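Local coordinates for OBG-type G domain-containing protein (Pyrococcus horikoshii, PDB 2E87), which binds GDP in its Obg-type G domain and is probably a GTP-binding protein, its cellular role being unknown, at residues I105-I116 with L128-V139. Residues are numbered along the deposited sequence; the frame is centred on the assembly and turned at random.
Sequences IRELEERYVERI and LRRQFYGRVASV
Tyr112 and Phe132 interlock where segments 105-116 and 128-139, on helices 88-117 and 122-142, run antiparallel at 172° as neighbours in the helical bundle of the NOG1-type N-terminal domain. Each ring is a knob in a hole of the other helix: Tyr112 sits among Leu128, Gln131, Phe132 and Arg135, and Phe132 among Ile105, Leu108, Glu109 and Tyr112. The Tyr112 and Phe132 rings meet obliquely, with planes at 56°. Over one face of the tyrosine lies Phe132 CB, 4.1 Å from the ring centroid in a CH-pi contact, while Phe132 CD1 approaches Tyr112 CD2 at 3.7 Å. With its CG anti to the backbone N (chi1 176°), the Phe132 ring reaches the opposing backbone, its CE1 3.5 Å from Glu109 N; a flat, wholly apolar ring suits this buried slot.

Toward one end, the side chains of Leu128 and Ile116 lie alongside each other, pointing opposite ways, with Leu128 CB 3.6 Å from Ile116 CG1; toward the other, Leu108 CD1 meets Val139 CG2. These branched aliphatic chains fill the seam, and Ile105 also touches helix 38-67, extending the core to a third helix. Glu109 turns its carboxylate that way, to Ser54.

A leucine in place of Tyr112 would probably leave Arg135 without its hydroxyl acceptor and Phe132 CB without an aromatic face. Tyrosine suits this border, its ring packed inside and its hydroxyl directed to the exposed Arg135, whose extended chain crosses it and donates NE-H to Tyr112 OH, 2.9 Å away, nearly in the guanidinium plane.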
loop_
_atom_site.group_PDB
_atom_site.type_symbol
_atom_site.label_atom_id
_atom_site.label_comp_id
_atom_site.label_asym_id
_atom_site.label_seq_id
_atom_site.Cartn_x
_atom_site.Cartn_y
_atom_site.Cartn_z
ATOM N N ILE A 105 13.178 -16.548 21.969
ATOM C CA ILE A 105 12.620 -16.380 23.305
ATOM C C ILE A 105 11.872 -17.622 23.766
ATOM O O ILE A 105 11.921 -17.985 24.943
ATOM C CB ILE A 105 11.709 -15.142 23.354
ATOM C CG1 ILE A 105 12.594 -13.891 23.360
ATOM C CG2 ILE A 105 10.806 -15.181 24.569
ATOM C CD1 ILE A 105 11.836 -12.618 23.160
ATOM N N ARG A 106 11.188 -18.270 22.831
ATOM C CA ARG A 106 10.459 -19.491 23.129
ATOM C C ARG A 106 11.478 -20.563 23.511
ATOM O O ARG A 106 11.305 -21.310 24.474
ATOM C CB ARG A 106 9.669 -19.942 21.899
ATOM C CG ARG A 106 9.017 -21.291 22.078
ATOM C CD ARG A 106 8.022 -21.258 23.225
ATOM N NE ARG A 106 7.966 -22.532 23.935
ATOM C CZ ARG A 106 7.089 -22.816 24.890
ATOM N NH1 ARG A 106 6.181 -21.914 25.250
ATOM N NH2 ARG A 106 7.126 -23.998 25.493
ATOM N N GLU A 107 12.553 -20.621 22.742
ATOM C CA GLU A 107 13.615 -21.583 22.977
ATOM C C GLU A 107 14.293 -21.296 24.319
ATOM O O GLU A 107 14.580 -22.207 25.093
ATOM C CB GLU A 107 14.629 -21.498 21.839
ATOM C CG GLU A 107 15.743 -22.511 21.884
ATOM C CD GLU A 107 16.819 -22.203 20.855
ATOM O OE1 GLU A 107 16.455 -21.820 19.716
ATOM O OE2 GLU A 107 18.022 -22.343 21.181
ATOM N N LEU A 108 14.551 -20.027 24.599
ATOM C CA LEU A 108 15.194 -19.682 25.856
ATOM C C LEU A 108 14.286 -20.059 27.022
ATOM O O LEU A 108 14.752 -20.578 28.023
ATOM C CB LEU A 108 15.529 -18.187 25.897
ATOM C CG LEU A 108 16.666 -17.772 24.960
ATOM C CD1 LEU A 108 16.799 -16.245 24.919
ATOM C CD2 LEU A 108 17.960 -18.418 25.439
ATOM N N GLU A 109 12.993 -19.803 26.883
ATOM C CA GLU A 109 12.036 -20.131 27.930
ATOM C C GLU A 109 12.090 -21.612 28.278
ATOM O O GLU A 109 12.257 -21.986 29.435
ATOM C CB GLU A 109 10.612 -19.789 27.494
ATOM C CG GLU A 109 9.555 -20.394 28.405
ATOM C CD GLU A 109 8.138 -20.178 27.912
ATOM O OE1 GLU A 109 7.947 -19.878 26.718
ATOM O OE2 GLU A 109 7.205 -20.326 28.716
ATOM N N GLU A 110 11.941 -22.454 27.263
ATOM C CA GLU A 110 11.977 -23.885 27.460
ATOM C C GLU A 110 13.312 -24.281 28.078
ATOM O O GLU A 110 13.365 -25.101 28.990
ATOM C CB GLU A 110 11.753 -24.588 26.125
ATOM C CG GLU A 110 11.986 -26.081 26.165
ATOM C CD GLU A 110 11.393 -26.790 24.963
ATOM O OE1 GLU A 110 10.148 -26.929 24.902
ATOM O OE2 GLU A 110 12.173 -27.200 24.079
ATOM N N ARG A 111 14.392 -23.683 27.593
ATOM C CA ARG A 111 15.714 -23.985 28.126
ATOM C C ARG A 111 15.852 -23.632 29.617
ATOM O O ARG A 111 16.307 -24.455 30.409
ATOM C CB ARG A 111 16.793 -23.253 27.316
ATOM C CG ARG A 111 18.096 -22.958 28.094
ATOM C CD ARG A 111 19.270 -23.824 27.652
ATOM N NE ARG A 111 19.532 -23.706 26.222
ATOM C CZ ARG A 111 19.947 -22.592 25.628
ATOM N NH1 ARG A 111 20.157 -21.491 26.341
ATOM N NH2 ARG A 111 20.141 -22.576 24.317
ATOM N N TYR A 112 15.456 -22.418 30.001
ATOM C CA TYR A 112 15.581 -21.989 31.390
ATOM C C TYR A 112 14.582 -22.611 32.363
ATOM O O TYR A 112 14.922 -22.847 33.515
ATOM C CB TYR A 112 15.543 -20.465 31.462
ATOM C CG TYR A 112 16.883 -19.874 31.120
ATOM C CD1 TYR A 112 17.858 -19.722 32.098
ATOM C CD2 TYR A 112 17.223 -19.581 29.801
ATOM C CE1 TYR A 112 19.129 -19.304 31.782
ATOM C CE2 TYR A 112 18.501 -19.174 29.469
ATOM C CZ TYR A 112 19.452 -19.037 30.465
ATOM O OH TYR A 112 20.733 -18.664 30.144
ATOM N N VAL A 113 13.358 -22.871 31.917
ATOM C CA VAL A 113 12.390 -23.511 32.794
ATOM C C VAL A 113 12.952 -24.879 33.205
ATOM O O VAL A 113 12.895 -25.246 34.374
ATOM C CB VAL A 113 11.012 -23.713 32.104
ATOM C CG1 VAL A 113 10.178 -24.729 32.886
ATOM C CG2 VAL A 113 10.256 -22.394 32.048
ATOM N N GLU A 114 13.509 -25.620 32.249
ATOM C CA GLU A 114 14.080 -26.933 32.541
ATOM C C GLU A 114 15.207 -26.840 33.560
ATOM O O GLU A 114 15.198 -27.559 34.551
ATOM C CB GLU A 114 14.610 -27.607 31.267
ATOM C CG GLU A 114 15.055 -29.064 31.467
ATOM C CD GLU A 114 16.575 -29.251 31.530
ATOM O OE1 GLU A 114 17.290 -28.345 32.015
ATOM O OE2 GLU A 114 17.057 -30.325 31.104
ATOM N N ARG A 115 16.179 -25.965 33.318
ATOM C CA ARG A 115 17.296 -25.809 34.247
ATOM C C ARG A 115 16.828 -25.494 35.652
ATOM O O ARG A 115 17.339 -26.060 36.614
ATOM C CB ARG A 115 18.251 -24.692 33.815
ATOM C CG ARG A 115 19.556 -25.178 33.235
ATOM C CD ARG A 115 19.318 -25.609 31.817
ATOM N NE ARG A 115 20.438 -26.327 31.219
ATOM C CZ ARG A 115 20.506 -26.600 29.923
ATOM N NH1 ARG A 115 19.523 -26.202 29.142
ATOM N NH2 ARG A 115 21.536 -27.254 29.410
ATOM N N ILE A 116 15.873 -24.573 35.765
ATOM C CA ILE A 116 15.353 -24.168 37.064
ATOM C C ILE A 116 14.549 -25.304 37.685
ATOM O O ILE A 116 14.788 -25.689 38.823
ATOM C CB ILE A 116 14.465 -22.894 36.941
ATOM C CG1 ILE A 116 15.330 -21.708 36.504
ATOM C CG2 ILE A 116 13.789 -22.571 38.286
ATOM C CD1 ILE A 116 14.533 -20.525 35.987
ATOM N N LEU A 128 19.640 -18.279 37.433
ATOM C CA LEU A 128 19.055 -18.695 36.174
ATOM C C LEU A 128 17.921 -17.756 35.732
ATOM O O LEU A 128 17.838 -17.415 34.554
ATOM C CB LEU A 128 18.578 -20.154 36.263
ATOM C CG LEU A 128 19.671 -21.241 36.361
ATOM C CD1 LEU A 128 19.056 -22.604 36.688
ATOM C CD2 LEU A 128 20.436 -21.315 35.056
ATOM N N ARG A 129 17.051 -17.329 36.646
ATOM C CA ARG A 129 15.989 -16.400 36.241
ATOM C C ARG A 129 16.661 -15.101 35.784
ATOM O O ARG A 129 16.278 -14.494 34.779
ATOM C CB ARG A 129 15.042 -16.033 37.397
ATOM C CG ARG A 129 14.558 -14.573 37.262
ATOM C CD ARG A 129 13.750 -14.022 38.415
ATOM N NE ARG A 129 14.418 -14.137 39.707
ATOM C CZ ARG A 129 15.519 -13.482 40.064
ATOM N NH1 ARG A 129 16.116 -12.634 39.229
ATOM N NH2 ARG A 129 16.026 -13.694 41.271
ATOM N N ARG A 130 17.648 -14.668 36.562
ATOM C CA ARG A 130 18.361 -13.447 36.268
ATOM C C ARG A 130 18.998 -13.520 34.877
ATOM O O ARG A 130 18.966 -12.548 34.121
ATOM C CB ARG A 130 19.414 -13.201 37.339
ATOM C CG ARG A 130 19.849 -11.755 37.456
ATOM C CD ARG A 130 20.900 -11.602 38.549
ATOM N NE ARG A 130 20.389 -12.012 39.857
ATOM C CZ ARG A 130 21.029 -12.820 40.701
ATOM N NH1 ARG A 130 22.219 -13.321 40.385
ATOM N NH2 ARG A 130 20.474 -13.139 41.862
ATOM N N GLN A 131 19.547 -14.679 34.527
ATOM C CA GLN A 131 20.166 -14.834 33.216
ATOM C C GLN A 131 19.140 -14.738 32.103
ATOM O O GLN A 131 19.387 -14.102 31.085
ATOM C CB GLN A 131 20.883 -16.178 33.095
ATOM C CG GLN A 131 22.154 -16.302 33.903
ATOM C CD GLN A 131 22.908 -17.569 33.557
ATOM O OE1 GLN A 131 23.323 -17.757 32.407
ATOM N NE2 GLN A 131 23.082 -18.451 34.543
ATOM N N PHE A 132 17.999 -15.392 32.297
ATOM C CA PHE A 132 16.936 -15.386 31.300
ATOM C C PHE A 132 16.494 -13.938 31.045
ATOM O O PHE A 132 16.450 -13.491 29.898
ATOM C CB PHE A 132 15.763 -16.251 31.776
ATOM C CG PHE A 132 14.588 -16.228 30.860
ATOM C CD1 PHE A 132 14.598 -16.956 29.673
ATOM C CD2 PHE A 132 13.470 -15.450 31.165
ATOM C CE1 PHE A 132 13.504 -16.912 28.794
ATOM C CE2 PHE A 132 12.381 -15.395 30.307
ATOM C CZ PHE A 132 12.392 -16.132 29.108
ATOM N N TYR A 133 16.183 -13.206 32.116
ATOM C CA TYR A 133 15.790 -11.810 31.989
ATOM C C TYR A 133 16.862 -11.095 31.157
ATOM O O TYR A 133 16.555 -10.415 30.180
ATOM C CB TYR A 133 15.696 -11.154 33.367
ATOM C CG TYR A 133 14.343 -11.260 34.040
ATOM C CD1 TYR A 133 13.640 -12.458 34.046
ATOM C CD2 TYR A 133 13.777 -10.157 34.693
ATOM C CE1 TYR A 133 12.409 -12.567 34.675
ATOM C CE2 TYR A 133 12.535 -10.252 35.337
ATOM C CZ TYR A 133 11.859 -11.461 35.315
ATOM O OH TYR A 133 10.629 -11.579 35.886
ATOM N N GLY A 134 18.120 -11.277 31.547
ATOM C CA GLY A 134 19.218 -10.652 30.835
ATOM C C GLY A 134 19.187 -10.950 29.346
ATOM O O GLY A 134 19.332 -10.047 28.519
ATOM N N ARG A 135 18.981 -12.216 28.998
ATOM C CA ARG A 135 18.940 -12.613 27.596
ATOM C C ARG A 135 17.704 -12.126 26.850
ATOM O O ARG A 135 17.789 -11.823 25.662
ATOM C CB ARG A 135 19.054 -14.133 27.451
ATOM C CG ARG A 135 20.417 -14.681 27.842
ATOM C CD ARG A 135 20.543 -16.130 27.437
ATOM N NE ARG A 135 21.632 -16.821 28.124
ATOM C CZ ARG A 135 22.910 -16.465 28.056
ATOM N NH1 ARG A 135 23.268 -15.413 27.327
ATOM N NH2 ARG A 135 23.831 -17.167 28.706
ATOM N N VAL A 136 16.559 -12.053 27.526
ATOM C CA VAL A 136 15.361 -11.583 26.855
ATOM C C VAL A 136 15.547 -10.117 26.517
ATOM O O VAL A 136 15.276 -9.693 25.393
ATOM C CB VAL A 136 14.092 -11.746 27.736
ATOM C CG1 VAL A 136 12.907 -11.113 27.041
ATOM C CG2 VAL A 136 13.807 -13.216 27.976
ATOM N N ALA A 137 16.003 -9.340 27.494
ATOM C CA ALA A 137 16.234 -7.920 27.271
ATOM C C ALA A 137 17.202 -7.713 26.099
ATOM O O ALA A 137 17.022 -6.821 25.272
ATOM C CB ALA A 137 16.795 -7.284 28.527
ATOM N N SER A 138 18.225 -8.550 26.029
ATOM C CA SER A 138 19.219 -8.468 24.971
ATOM C C SER A 138 18.648 -8.819 23.585
ATOM O O SER A 138 18.936 -8.139 22.599
ATOM C CB SER A 138 20.394 -9.386 25.310
ATOM O OG SER A 138 21.298 -9.470 24.228
ATOM N N VAL A 139 17.858 -9.886 23.508
ATOM C CA VAL A 139 17.257 -10.268 22.234
ATOM C C VAL A 139 16.396 -9.109 21.743
ATOM O O VAL A 139 16.464 -8.735 20.578
ATOM C CB VAL A 139 16.395 -11.558 22.373
ATOM C CG1 VAL A 139 15.609 -11.824 21.102
ATOM C CG2 VAL A 139 17.286 -12.749 22.662
#